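Long-range contacts in Iron(3+)-hydroxamate-binding protein FhuD (Bacillus subtilis subsp. subtilis, PDB 3G9Q), which binds iron(3+)-hydroxamate complexes such as ferrichrome and hands them to the membrane-bound permease of the FhuCBGD importer: residues A[24-33]-A[107-117]; A[180-188]-A[203-211]. All coordinates share one frame; numbering follows the deposited sequence.

Contact 1: residues A[24-33]-A[107-117]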
ATOM      1  N   TYR A  24      -2.808  -8.953   3.113  1.00 42.28           N
ATOM      2  CA  TYR A  24      -3.911  -9.521   2.337  1.00 40.94           C
ATOM      3  C   TYR A  24      -5.283  -9.356   2.992  1.00 43.31           C
ATOM      4  O   TYR A  24      -6.313  -9.573   2.340  1.00 45.64           O
ATOM      5  CB  TYR A  24      -3.658 -11.009   2.032  1.00 35.15           C
ATOM      6  CG  TYR A  24      -2.438 -11.242   1.165  1.00 45.74           C
ATOM      7  CD1 TYR A  24      -2.109 -10.337   0.143  1.00 53.03           C
ATOM      8  CD2 TYR A  24      -1.610 -12.342   1.361  1.00 35.15           C
ATOM      9  CE1 TYR A  24      -0.986 -10.511  -0.658  1.00 46.68           C
ATOM     10  CE2 TYR A  24      -0.487 -12.532   0.566  1.00 55.60           C
ATOM     11  CZ  TYR A  24      -0.175 -11.612  -0.441  1.00 56.91           C
ATOM     12  OH  TYR A  24       0.951 -11.780  -1.217  1.00 53.24           O
ATOM     13  N   TYR A  25      -5.306  -8.964   4.268  1.00 41.75           N
ATOM     14  CA  TYR A  25      -6.568  -8.778   4.994  1.00 36.65           C
ATOM     15  C   TYR A  25      -7.609  -8.010   4.178  1.00 38.72           C
ATOM     16  O   TYR A  25      -8.752  -8.459   4.043  1.00 38.25           O
ATOM     17  CB  TYR A  25      -6.330  -8.060   6.331  1.00 32.47           C
ATOM     18  CG  TYR A  25      -7.610  -7.697   7.035  1.00 26.28           C
ATOM     19  CD1 TYR A  25      -8.398  -8.672   7.657  1.00 39.02           C
ATOM     20  CD2 TYR A  25      -8.083  -6.405   6.999  1.00 19.81           C
ATOM     21  CE1 TYR A  25      -9.639  -8.356   8.221  1.00 35.39           C
ATOM     22  CE2 TYR A  25      -9.300  -6.076   7.547  1.00 40.39           C
ATOM     23  CZ  TYR A  25     -10.084  -7.048   8.159  1.00 41.34           C
ATOM     24  OH  TYR A  25     -11.305  -6.676   8.702  1.00 48.42           O
ATOM     25  N   GLY A  26      -7.207  -6.856   3.641  1.00 33.82           N
ATOM     26  CA  GLY A  26      -8.110  -6.047   2.835  1.00 35.53           C
ATOM     27  C   GLY A  26      -8.676  -6.738   1.595  1.00 37.36           C
ATOM     28  O   GLY A  26      -9.730  -6.342   1.094  1.00 32.48           O
ATOM     29  N   TYR A  27      -7.976  -7.757   1.090  1.00 37.82           N
ATOM     30  CA  TYR A  27      -8.427  -8.506  -0.092  1.00 48.73           C
ATOM     31  C   TYR A  27      -9.666  -9.343   0.207  1.00 48.68           C
ATOM     32  O   TYR A  27     -10.636  -9.338  -0.551  1.00 46.04           O
ATOM     33  CB  TYR A  27      -7.330  -9.456  -0.620  1.00 37.48           C
ATOM     34  CG  TYR A  27      -6.202  -8.774  -1.352  1.00 40.68           C
ATOM     35  CD1 TYR A  27      -5.128  -8.245  -0.657  1.00 35.39           C
ATOM     36  CD2 TYR A  27      -6.230  -8.618  -2.731  1.00 30.50           C
ATOM     37  CE1 TYR A  27      -4.117  -7.577  -1.304  1.00 30.86           C
ATOM     38  CE2 TYR A  27      -5.220  -7.944  -3.394  1.00 24.81           C
ATOM     39  CZ  TYR A  27      -4.165  -7.426  -2.676  1.00 38.49           C
ATOM     40  OH  TYR A  27      -3.142  -6.742  -3.311  1.00 47.04           O
ATOM     41  N   PHE A  28      -9.614 -10.070   1.317  1.00 54.39           N
ATOM     42  CA  PHE A  28     -10.702 -10.935   1.730  1.00 48.43           C
ATOM     43  C   PHE A  28     -11.865 -10.068   2.203  1.00 50.51           C
ATOM     44  O   PHE A  28     -13.027 -10.429   2.027  1.00 46.80           O
ATOM     45  CB  PHE A  28     -10.205 -11.887   2.829  1.00 49.07           C
ATOM     46  CG  PHE A  28      -9.337 -13.019   2.308  1.00 47.87           C
ATOM     47  CD1 PHE A  28      -9.869 -14.281   2.098  1.00 46.60           C
ATOM     48  CD2 PHE A  28      -8.004 -12.806   1.975  1.00 53.05           C
ATOM     49  CE1 PHE A  28      -9.088 -15.306   1.558  1.00 43.31           C
ATOM     50  CE2 PHE A  28      -7.224 -13.829   1.435  1.00 43.92           C
ATOM     51  CZ  PHE A  28      -7.768 -15.074   1.228  1.00 47.00           C
ATOM     52  N   LYS A  29     -11.553  -8.915   2.788  1.00 44.35           N
ATOM     53  CA  LYS A  29     -12.598  -8.008   3.247  1.00 44.90           C
ATOM     54  C   LYS A  29     -13.380  -7.559   2.014  1.00 41.70           C
ATOM     55  O   LYS A  29     -14.609  -7.611   1.998  1.00 45.68           O
ATOM     56  CB  LYS A  29     -11.991  -6.798   3.978  1.00 48.26           C
ATOM     57  CG  LYS A  29     -13.013  -5.873   4.623  1.00 40.38           C
ATOM     58  CD  LYS A  29     -13.879  -6.611   5.605  1.00 38.73           C
ATOM     59  CE  LYS A  29     -15.182  -5.866   5.793  1.00 49.79           C
ATOM     60  NZ  LYS A  29     -16.202  -6.722   6.462  1.00 63.07           N
ATOM     61  N   THR A  30     -12.677  -7.135   0.971  1.00 35.09           N
ATOM     62  CA  THR A  30     -13.366  -6.709  -0.244  1.00 51.25           C
ATOM     63  C   THR A  30     -14.256  -7.839  -0.785  1.00 52.29           C
ATOM     64  O   THR A  30     -15.425  -7.618  -1.099  1.00 53.33           O
ATOM     65  CB  THR A  30     -12.381  -6.269  -1.355  1.00 43.34           C
ATOM     66  OG1 THR A  30     -11.562  -5.203  -0.866  1.00 49.43           O
ATOM     67  CG2 THR A  30     -13.142  -5.765  -2.577  1.00 42.39           C
ATOM     68  N   LEU A  31     -13.708  -9.047  -0.876  1.00 50.56           N
ATOM     69  CA  LEU A  31     -14.468 -10.186  -1.378  1.00 54.22           C
ATOM     70  C   LEU A  31     -15.639 -10.565  -0.458  1.00 60.13           C
ATOM     71  O   LEU A  31     -16.602 -11.207  -0.891  1.00 63.28           O
ATOM     72  CB  LEU A  31     -13.535 -11.392  -1.582  1.00 47.57           C
ATOM     73  CG  LEU A  31     -12.722 -11.579  -2.876  1.00 36.24           C
ATOM     74  CD1 LEU A  31     -12.754 -10.364  -3.742  1.00 17.17           C
ATOM     75  CD2 LEU A  31     -11.299 -11.957  -2.494  1.00 33.22           C
ATOM     76  N   GLY A  32     -15.567 -10.164   0.811  1.00 66.20           N
ATOM     77  CA  GLY A  32     -16.640 -10.479   1.750  1.00 63.53           C
ATOM     78  C   GLY A  32     -16.413 -11.710   2.612  1.00 57.35           C
ATOM     79  O   GLY A  32     -17.269 -12.071   3.421  1.00 54.13           O
ATOM     80  N   ILE A  33     -15.267 -12.363   2.438  1.00 52.71           N
ATOM     81  CA  ILE A  33     -14.945 -13.548   3.225  1.00 45.91           C
ATOM     82  C   ILE A  33     -14.752 -13.161   4.684  1.00 43.27           C
ATOM     83  O   ILE A  33     -13.922 -12.320   5.026  1.00 43.97           O
ATOM     84  CB  ILE A  33     -13.663 -14.255   2.716  1.00 50.57           C
ATOM     85  CG1 ILE A  33     -13.982 -15.073   1.464  1.00 53.68           C
ATOM     86  CG2 ILE A  33     -13.095 -15.169   3.800  1.00 49.31           C
ATOM     87  CD1 ILE A  33     -14.203 -14.249   0.199  1.00 65.34           C
ATOM     88  N   GLN A 107      -3.637 -10.539  -7.873  1.00 63.28           N
ATOM     89  CA  GLN A 107      -3.666 -11.154  -6.543  1.00 54.33           C
ATOM     90  C   GLN A 107      -5.089 -11.190  -5.994  1.00 54.90           C
ATOM     91  O   GLN A 107      -5.420 -12.047  -5.175  1.00 52.72           O
ATOM     92  CB  GLN A 107      -2.768 -10.362  -5.585  1.00 56.71           C
ATOM     93  CG  GLN A 107      -2.584 -10.974  -4.201  1.00 43.23           C
ATOM     94  CD  GLN A 107      -1.999 -12.368  -4.246  1.00 48.39           C
ATOM     95  OE1 GLN A 107      -2.683 -13.323  -4.587  1.00 50.93           O
ATOM     96  NE2 GLN A 107      -0.726 -12.488  -3.904  1.00 49.35           N
ATOM     97  N   LEU A 108      -5.918 -10.246  -6.443  1.00 55.24           N
ATOM     98  CA  LEU A 108      -7.322 -10.160  -6.021  1.00 47.58           C
ATOM     99  C   LEU A 108      -8.179 -11.163  -6.792  1.00 52.22           C
ATOM    100  O   LEU A 108      -9.175 -11.687  -6.286  1.00 40.15           O
ATOM    101  CB  LEU A 108      -7.875  -8.749  -6.269  1.00 41.47           C
ATOM    102  CG  LEU A 108      -9.399  -8.587  -6.152  1.00 33.40           C
ATOM    103  CD1 LEU A 108      -9.835  -8.847  -4.733  1.00 34.90           C
ATOM    104  CD2 LEU A 108      -9.805  -7.198  -6.584  1.00 32.69           C
ATOM    105  N   LYS A 109      -7.784 -11.419  -8.033  1.00 54.89           N
ATOM    106  CA  LYS A 109      -8.514 -12.346  -8.865  1.00 51.10           C
ATOM    107  C   LYS A 109      -8.085 -13.763  -8.519  1.00 46.72           C
ATOM    108  O   LYS A 109      -8.793 -14.712  -8.811  1.00 60.48           O
ATOM    109  CB  LYS A 109      -8.275 -12.017 -10.347  1.00 59.25           C
ATOM    110  CG  LYS A 109      -8.611 -10.571 -10.707  1.00 58.77           C
ATOM    111  CD  LYS A 109      -9.428 -10.441 -11.992  1.00 75.96           C
ATOM    112  CE  LYS A 109      -8.620 -10.757 -13.241  1.00 80.28           C
ATOM    113  NZ  LYS A 109      -9.479 -10.719 -14.470  1.00 83.04           N
ATOM    114  N   GLU A 110      -6.922 -13.908  -7.896  1.00 51.94           N
ATOM    115  CA  GLU A 110      -6.453 -15.233  -7.499  1.00 56.84           C
ATOM    116  C   GLU A 110      -7.289 -15.664  -6.302  1.00 56.63           C
ATOM    117  O   GLU A 110      -7.781 -16.788  -6.252  1.00 63.90           O
ATOM    118  CB  GLU A 110      -4.977 -15.190  -7.091  1.00 64.84           C
ATOM    119  CG  GLU A 110      -4.368 -16.546  -6.741  1.00 72.69           C
ATOM    120  CD  GLU A 110      -2.993 -16.429  -6.072  1.00 90.68           C
ATOM    121  OE1 GLU A 110      -2.932 -16.004  -4.895  1.00 94.87           O
ATOM    122  OE2 GLU A 110      -1.974 -16.762  -6.723  1.00 91.07           O
ATOM    123  N   PHE A 111      -7.448 -14.753  -5.345  1.00 50.31           N
ATOM    124  CA  PHE A 111      -8.219 -15.013  -4.133  1.00 44.48           C
ATOM    125  C   PHE A 111      -9.703 -15.144  -4.437  1.00 43.72           C
ATOM    126  O   PHE A 111     -10.392 -15.936  -3.806  1.00 42.74           O
ATOM    127  CB  PHE A 111      -8.016 -13.884  -3.117  1.00 48.91           C
ATOM    128  CG  PHE A 111      -6.664 -13.890  -2.443  1.00 39.19           C
ATOM    129  CD1 PHE A 111      -6.067 -12.696  -2.066  1.00 42.61           C
ATOM    130  CD2 PHE A 111      -6.005 -15.083  -2.156  1.00 43.66           C
ATOM    131  CE1 PHE A 111      -4.839 -12.691  -1.419  1.00 48.62           C
ATOM    132  CE2 PHE A 111      -4.774 -15.081  -1.506  1.00 39.37           C
ATOM    133  CZ  PHE A 111      -4.196 -13.887  -1.140  1.00 44.19           C
ATOM    134  N   ALA A 112     -10.192 -14.360  -5.394  1.00 44.44           N
ATOM    135  CA  ALA A 112     -11.600 -14.403  -5.768  1.00 50.30           C
ATOM    136  C   ALA A 112     -11.939 -15.774  -6.343  1.00 53.26           C
ATOM    137  O   ALA A 112     -12.960 -16.368  -6.001  1.00 53.94           O
ATOM    138  CB  ALA A 112     -11.906 -13.309  -6.782  1.00 47.79           C
ATOM    139  N   LYS A 113     -11.066 -16.271  -7.210  1.00 48.66           N
ATOM    140  CA  LYS A 113     -11.243 -17.569  -7.847  1.00 56.65           C
ATOM    141  C   LYS A 113     -11.123 -18.672  -6.810  1.00 57.37           C
ATOM    142  O   LYS A 113     -11.885 -19.640  -6.818  1.00 61.57           O
ATOM    143  CB  LYS A 113     -10.183 -17.749  -8.940  1.00 62.62           C
ATOM    144  CG  LYS A 113     -10.363 -18.952  -9.852  1.00 59.86           C
ATOM    145  CD  LYS A 113      -9.765 -20.213  -9.249  1.00 69.02           C
ATOM    146  CE  LYS A 113      -9.823 -21.368 -10.244  1.00 78.25           C
ATOM    147  NZ  LYS A 113     -11.225 -21.730 -10.640  1.00 75.09           N
HETATM  148  N   MSE A 114     -10.156 -18.515  -5.917  1.00 58.61           N
HETATM  149  CA  MSE A 114      -9.910 -19.472  -4.848  1.00 62.80           C
HETATM  150  C   MSE A 114     -11.091 -19.610  -3.890  1.00 59.71           C
HETATM  151  O   MSE A 114     -11.349 -20.694  -3.371  1.00 59.05           O
HETATM  152  CB  MSE A 114      -8.674 -19.048  -4.052  1.00 75.71           C
HETATM  153  CG  MSE A 114      -8.410 -19.863  -2.787  1.00 82.51           C
HETATM  154 SE   MSE A 114      -7.021 -19.063  -1.674  1.00106.11          SE
HETATM  155  CE  MSE A 114      -5.506 -19.266  -2.893  1.00 83.78           C
ATOM    156  N   THR A 115     -11.813 -18.519  -3.663  1.00 56.69           N
ATOM    157  CA  THR A 115     -12.927 -18.550  -2.724  1.00 51.65           C
ATOM    158  C   THR A 115     -14.313 -18.609  -3.342  1.00 51.60           C
ATOM    159  O   THR A 115     -15.304 -18.767  -2.625  1.00 44.90           O
ATOM    160  CB  THR A 115     -12.854 -17.335  -1.765  1.00 62.44           C
ATOM    161  OG1 THR A 115     -12.825 -16.113  -2.523  1.00 49.27           O
ATOM    162  CG2 THR A 115     -11.589 -17.432  -0.892  1.00 40.38           C
ATOM    163  N   GLY A 116     -14.372 -18.485  -4.668  1.00 54.21           N
ATOM    164  CA  GLY A 116     -15.640 -18.519  -5.379  1.00 42.41           C
ATOM    165  C   GLY A 116     -16.411 -17.214  -5.247  1.00 51.96           C
ATOM    166  O   GLY A 116     -17.623 -17.214  -5.032  1.00 47.96           O
ATOM    167  N   THR A 117     -15.707 -16.093  -5.373  1.00 56.34           N
ATOM    168  CA  THR A 117     -16.330 -14.774  -5.265  1.00 60.86           C
ATOM    169  C   THR A 117     -15.872 -13.845  -6.402  1.00 63.46           C
ATOM    170  O   THR A 117     -15.681 -12.641  -6.207  1.00 63.31           O
ATOM    171  CB  THR A 117     -15.997 -14.112  -3.895  1.00 59.18           C
ATOM    172  OG1 THR A 117     -14.580 -14.142  -3.667  1.00 52.82           O
ATOM    173  CG2 THR A 117     -16.701 -14.840  -2.768  1.00 54.47           C
TER

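Contact 2: residues A[180-188]-A[203-211]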
ATOM      1  N   ALA A 180       7.505  12.495 -13.266  1.00 42.34           N
ATOM      2  CA  ALA A 180       8.579  12.545 -12.270  1.00 44.87           C
ATOM      3  C   ALA A 180       9.771  13.279 -12.888  1.00 43.73           C
ATOM      4  O   ALA A 180       9.865  13.382 -14.114  1.00 43.73           O
ATOM      5  CB  ALA A 180       8.980  11.131 -11.872  1.00 26.75           C
ATOM      6  N   THR A 181      10.670  13.808 -12.062  1.00 48.66           N
ATOM      7  CA  THR A 181      11.851  14.498 -12.608  1.00 54.46           C
ATOM      8  C   THR A 181      12.758  13.498 -13.356  1.00 40.76           C
ATOM      9  O   THR A 181      12.815  12.320 -13.006  1.00 42.53           O
ATOM     10  CB  THR A 181      12.674  15.234 -11.489  1.00 55.46           C
ATOM     11  OG1 THR A 181      13.346  14.281 -10.655  1.00 35.75           O
ATOM     12  CG2 THR A 181      11.747  16.098 -10.631  1.00 57.38           C
ATOM     13  N   LYS A 182      13.441  13.978 -14.393  1.00 48.93           N
ATOM     14  CA  LYS A 182      14.326  13.140 -15.221  1.00 61.28           C
ATOM     15  C   LYS A 182      15.210  12.202 -14.381  1.00 57.36           C
ATOM     16  O   LYS A 182      15.317  11.009 -14.661  1.00 51.92           O
ATOM     17  CB  LYS A 182      15.248  14.024 -16.137  1.00 62.49           C
ATOM     18  CG  LYS A 182      14.436  14.933 -16.884  0.50 63.90           C
ATOM     19  N   LEU A 183      15.829  12.766 -13.352  1.00 54.70           N
ATOM     20  CA  LEU A 183      16.706  12.029 -12.472  1.00 51.52           C
ATOM     21  C   LEU A 183      15.955  10.982 -11.664  1.00 52.57           C
ATOM     22  O   LEU A 183      16.502   9.923 -11.352  1.00 55.32           O
ATOM     23  CB  LEU A 183      17.408  12.992 -11.528  1.00 51.37           C
ATOM     24  CG  LEU A 183      18.692  12.476 -10.896  1.00 46.49           C
ATOM     25  CD1 LEU A 183      19.720  12.226 -11.983  1.00 39.81           C
ATOM     26  CD2 LEU A 183      19.198  13.501  -9.917  1.00 47.58           C
ATOM     27  N   THR A 184      14.703  11.258 -11.316  1.00 48.63           N
ATOM     28  CA  THR A 184      13.954  10.279 -10.545  1.00 52.51           C
ATOM     29  C   THR A 184      13.568   9.101 -11.434  1.00 45.93           C
ATOM     30  O   THR A 184      13.650   7.958 -11.009  1.00 52.28           O
ATOM     31  CB  THR A 184      12.687  10.880  -9.898  1.00 55.80           C
ATOM     32  OG1 THR A 184      13.045  11.969  -9.038  1.00 52.62           O
ATOM     33  CG2 THR A 184      11.982   9.823  -9.058  1.00 63.35           C
ATOM     34  N   LYS A 185      13.157   9.375 -12.667  1.00 45.48           N
ATOM     35  CA  LYS A 185      12.802   8.305 -13.598  1.00 50.69           C
ATOM     36  C   LYS A 185      14.067   7.501 -13.889  1.00 56.11           C
ATOM     37  O   LYS A 185      14.068   6.269 -13.847  1.00 61.63           O
ATOM     38  CB  LYS A 185      12.264   8.895 -14.901  1.00 51.83           C
ATOM     39  CG  LYS A 185      11.789   7.885 -15.926  1.00 43.22           C
ATOM     40  CD  LYS A 185      11.130   8.627 -17.080  1.00 50.14           C
ATOM     41  CE  LYS A 185      10.253   7.733 -17.960  1.00 64.48           C
ATOM     42  NZ  LYS A 185      10.984   6.695 -18.759  1.00 67.58           N
ATOM     43  N   GLU A 186      15.147   8.225 -14.171  1.00 54.85           N
ATOM     44  CA  GLU A 186      16.444   7.633 -14.468  1.00 51.61           C
ATOM     45  C   GLU A 186      16.953   6.738 -13.343  1.00 52.34           C
ATOM     46  O   GLU A 186      17.527   5.690 -13.602  1.00 48.43           O
ATOM     47  CB  GLU A 186      17.473   8.743 -14.729  1.00 52.51           C
ATOM     48  CG  GLU A 186      18.871   8.263 -15.159  1.00 66.14           C
ATOM     49  CD  GLU A 186      19.873   9.414 -15.298  1.00 80.82           C
ATOM     50  OE1 GLU A 186      19.536  10.414 -15.978  1.00 86.23           O
ATOM     51  OE2 GLU A 186      20.997   9.326 -14.738  1.00 76.18           O
ATOM     52  N   LYS A 187      16.731   7.135 -12.097  1.00 54.52           N
ATOM     53  CA  LYS A 187      17.242   6.351 -10.993  1.00 56.13           C
ATOM     54  C   LYS A 187      16.269   5.423 -10.293  1.00 56.94           C
ATOM     55  O   LYS A 187      16.553   4.238 -10.124  1.00 64.74           O
ATOM     56  CB  LYS A 187      17.888   7.276  -9.963  1.00 59.97           C
ATOM     57  CG  LYS A 187      19.091   8.061 -10.489  1.00 60.01           C
ATOM     58  CD  LYS A 187      20.181   7.145 -11.025  1.00 55.14           C
ATOM     59  CE  LYS A 187      21.500   7.886 -11.178  1.00 58.67           C
ATOM     60  NZ  LYS A 187      22.054   8.309  -9.860  1.00 64.59           N
ATOM     61  N   ALA A 188      15.125   5.950  -9.886  1.00 55.03           N
ATOM     62  CA  ALA A 188      14.157   5.136  -9.170  1.00 50.85           C
ATOM     63  C   ALA A 188      13.194   4.350 -10.055  1.00 53.35           C
ATOM     64  O   ALA A 188      12.417   3.550  -9.544  1.00 59.97           O
ATOM     65  CB  ALA A 188      13.381   6.002  -8.197  1.00 48.38           C
ATOM     66  N   LEU A 203      19.153  16.178  -2.692  1.00 56.49           N
ATOM     67  CA  LEU A 203      17.719  16.358  -2.567  1.00 44.45           C
ATOM     68  C   LEU A 203      17.177  17.336  -3.618  1.00 43.16           C
ATOM     69  O   LEU A 203      16.215  17.026  -4.316  1.00 42.22           O
ATOM     70  CB  LEU A 203      17.380  16.836  -1.155  1.00 39.22           C
ATOM     71  CG  LEU A 203      16.001  16.438  -0.640  1.00 45.78           C
ATOM     72  CD1 LEU A 203      15.899  14.926  -0.634  1.00 54.59           C
ATOM     73  CD2 LEU A 203      15.785  16.989   0.760  1.00 46.48           C
ATOM     74  N   PRO A 204      17.784  18.524  -3.754  1.00 41.30           N
ATOM     75  CA  PRO A 204      17.295  19.481  -4.751  1.00 46.39           C
ATOM     76  C   PRO A 204      17.397  18.946  -6.175  1.00 45.45           C
ATOM     77  O   PRO A 204      16.822  19.515  -7.094  1.00 51.97           O
ATOM     78  CB  PRO A 204      18.206  20.689  -4.555  1.00 44.47           C
ATOM     79  CG  PRO A 204      18.578  20.598  -3.113  1.00 50.03           C
ATOM     80  CD  PRO A 204      18.847  19.131  -2.942  1.00 38.49           C
ATOM     81  N   ASP A 205      18.134  17.857  -6.358  1.00 40.22           N
ATOM     82  CA  ASP A 205      18.303  17.284  -7.682  1.00 39.92           C
ATOM     83  C   ASP A 205      17.172  16.337  -8.050  1.00 47.19           C
ATOM     84  O   ASP A 205      16.942  16.051  -9.226  1.00 48.23           O
ATOM     85  CB  ASP A 205      19.644  16.553  -7.768  1.00 48.10           C
ATOM     86  CG  ASP A 205      20.820  17.457  -7.447  1.00 58.78           C
ATOM     87  OD1 ASP A 205      21.960  16.940  -7.353  1.00 70.55           O
ATOM     88  OD2 ASP A 205      20.605  18.683  -7.289  1.00 60.50           O
ATOM     89  N   PHE A 206      16.462  15.849  -7.043  1.00 45.94           N
ATOM     90  CA  PHE A 206      15.352  14.927  -7.264  1.00 44.16           C
ATOM     91  C   PHE A 206      14.007  15.596  -7.059  1.00 45.01           C
ATOM     92  O   PHE A 206      13.071  15.362  -7.817  1.00 46.61           O
ATOM     93  CB  PHE A 206      15.455  13.757  -6.295  1.00 45.59           C
ATOM     94  CG  PHE A 206      16.399  12.693  -6.733  1.00 46.58           C
ATOM     95  CD1 PHE A 206      16.007  11.759  -7.697  1.00 46.31           C
ATOM     96  CD2 PHE A 206      17.667  12.593  -6.162  1.00 44.95           C
ATOM     97  CE1 PHE A 206      16.856  10.730  -8.085  1.00 48.49           C
ATOM     98  CE2 PHE A 206      18.530  11.570  -6.541  1.00 48.77           C
ATOM     99  CZ  PHE A 206      18.121  10.628  -7.509  1.00 51.00           C
ATOM    100  N   ALA A 207      13.929  16.416  -6.012  1.00 50.72           N
ATOM    101  CA  ALA A 207      12.720  17.128  -5.629  1.00 35.86           C
ATOM    102  C   ALA A 207      11.906  17.686  -6.784  1.00 42.20           C
ATOM    103  O   ALA A 207      12.400  18.456  -7.613  1.00 41.59           O
ATOM    104  CB  ALA A 207      13.073  18.239  -4.669  1.00 44.34           C
ATOM    105  N   GLY A 208      10.644  17.283  -6.823  1.00 40.13           N
ATOM    106  CA  GLY A 208       9.751  17.757  -7.856  1.00 43.05           C
ATOM    107  C   GLY A 208       8.917  18.923  -7.363  1.00 41.12           C
ATOM    108  O   GLY A 208       9.172  19.478  -6.287  1.00 37.60           O
ATOM    109  N   ASP A 209       7.919  19.280  -8.172  1.00 48.30           N
ATOM    110  CA  ASP A 209       6.978  20.376  -7.913  1.00 45.85           C
ATOM    111  C   ASP A 209       6.097  20.055  -6.713  1.00 46.48           C
ATOM    112  O   ASP A 209       5.789  20.932  -5.905  1.00 46.48           O
ATOM    113  CB  ASP A 209       6.115  20.594  -9.161  1.00 48.14           C
ATOM    114  CG  ASP A 209       6.942  21.012 -10.377  1.00 52.75           C
ATOM    115  OD1 ASP A 209       7.368  22.183 -10.423  1.00 57.46           O
ATOM    116  OD2 ASP A 209       7.184  20.178 -11.274  1.00 47.43           O
ATOM    117  N   TYR A 210       5.682  18.793  -6.618  1.00 45.49           N
ATOM    118  CA  TYR A 210       4.867  18.329  -5.496  1.00 53.41           C
ATOM    119  C   TYR A 210       5.569  17.153  -4.835  1.00 46.95           C
ATOM    120  O   TYR A 210       6.165  16.319  -5.513  1.00 41.45           O
ATOM    121  CB  TYR A 210       3.470  17.901  -5.949  1.00 51.38           C
ATOM    122  CG  TYR A 210       2.654  19.021  -6.538  1.00 58.12           C
ATOM    123  CD1 TYR A 210       2.854  19.431  -7.862  1.00 46.68           C
ATOM    124  CD2 TYR A 210       1.692  19.686  -5.771  1.00 41.62           C
ATOM    125  CE1 TYR A 210       2.122  20.472  -8.414  1.00 48.11           C
ATOM    126  CE2 TYR A 210       0.949  20.732  -6.313  1.00 43.17           C
ATOM    127  CZ  TYR A 210       1.169  21.121  -7.637  1.00 60.69           C
ATOM    128  OH  TYR A 210       0.438  22.160  -8.192  1.00 67.67           O
ATOM    129  N   ILE A 211       5.492  17.090  -3.512  1.00 45.93           N
ATOM    130  CA  ILE A 211       6.144  16.019  -2.783  1.00 47.17           C
ATOM    131  C   ILE A 211       5.310  15.383  -1.689  1.00 43.66           C
ATOM    132  O   ILE A 211       4.626  16.063  -0.934  1.00 45.53           O
ATOM    133  CB  ILE A 211       7.436  16.509  -2.129  1.00 46.83           C
ATOM    134  CG1 ILE A 211       8.283  17.279  -3.148  1.00 54.51           C
ATOM    135  CG2 ILE A 211       8.200  15.308  -1.576  1.00 52.68           C
ATOM    136  CD1 ILE A 211       8.742  16.617  -4.409  1.00 85.90           C
TER

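Contact 1: residues A[24-33]-A[107-117]
F111 is the hub of the contact: its ring slots in among Y24, Y27 and F28 of segment 24-33. Its rim, at CE1, stands 3.8 Å from Y24 CG, and the two rings make an edge-to-face pair with planes 73° apart. The adjoining CD1-CE1 side faces Y27 in an offset edge-to-face pair, centroids 5.8 Å apart. F28 is different: its CE2 and CZ lie over one face of F111 with the rings inclined, and F28 CZ lies 3.8 Å from F111 CD2. All four rings have CG anti to the carbonyl carbon, which in F111 (chi1 -73°) carries the ring across to the facing helix. With an alanine here the ring is gone from the middle of the cluster, and the rings of Y24 and F28 would probably be left to shift into the gap.

Beside this cluster Y27 turns the edge of its ring, CD2, to L108 CB at 3.9 Å. L31 then takes over, sliding its CD1 past the end of L108 while CD2 rests on F111 CB. At the C-terminal end I33 CD1 lies 3.6 Å from T115 OG1. That hydroxyl donates to F111 O and accepts from T117 OG1 at 2.9 Å, so it is already bonded as donor and acceptor within its own segment. F111 O also takes the T115 amide, from the opposite face of its plane.

Further out, Y24 OH is hydrogen-bonded to W78 NE1, V97 of strand 94-97 touches both Y24 and F111, and helix 118-143 flanks L31 and A112 through A121. The axes of 25-31 and 107-115 pass 10.1 Å apart, crossing at -54°. This is an aromatic cluster at a helix-helix crossing in the lobe built on the parallel sheet, within the solute-binding fold of family 8.

Contact 2: residues A[180-188]-A[203-211]
T181 OG1 sits between two oxygens, F206 O at 3.0 Å across the contact and T184 OG1 at 2.8 Å within its own segment. Its single proton could serve either, and in the hydroxyl pair either partner could be the donor, so the bond to F206 O is not settled. A chi1 of 71° places OG1 between the backbone N and the carbonyl carbon, aimed at the carbonyl of F206. The methyl CG2 of the same threonine rests 3.8 Å from G208 CA. T181 stands at the N-cap position of helix 182-189.

The F206 ring reaches into the first turns of that helix. L183 lies over one face, its CD2 3.9 Å from the ring centroid and only 9° off the normal, a well-centred CH-pi contact. With CG anti to the backbone N (chi1 -159°), the leucine brings this methyl over the ring and also up to D205, where L183 CD2 meets D205 CB at 3.8 Å. T184 comes to the edge of the ring, OG1 being 3.3 Å from F206 CD1. K187 adds its aliphatic part, CG near CZ, at the edge as well.

Outside the pair, I198 of strand 195-198 touches F206, T181 touches T147, and G208 N is hydrogen-bonded to S149 OG. The chain then runs into strand 210-215 of the mixed sheet. Chemically, a small polar group of two hydroxyls and one carbonyl lies beside an apolar ring contact: the phenylalanine supplies most of its own segment's share of the packing, while T181 gives the F206 carbonyl a possible partner, T184 OG1 being the rival acceptor.

From the N terminus, contact 1 comes first: helix 25-31 follows strand 17-19 of the parallel sheet, and the chain runs through the remaining strands of that sheet before helix 106-115 returns to close a loop of 73 intervening residues. The long helix 118-143 then leads to the mixed sheet. There contact 2 closes a much shorter loop, 14 residues that include strand 195-198, joining helix 182-189 to helix 203-206 and the turn ahead of strand 210-215. The two loops follow in series, neither nesting nor crossing. Their centres are 36 Å apart on opposite sides of the chain's centre, and each ties together elements around its own sheet.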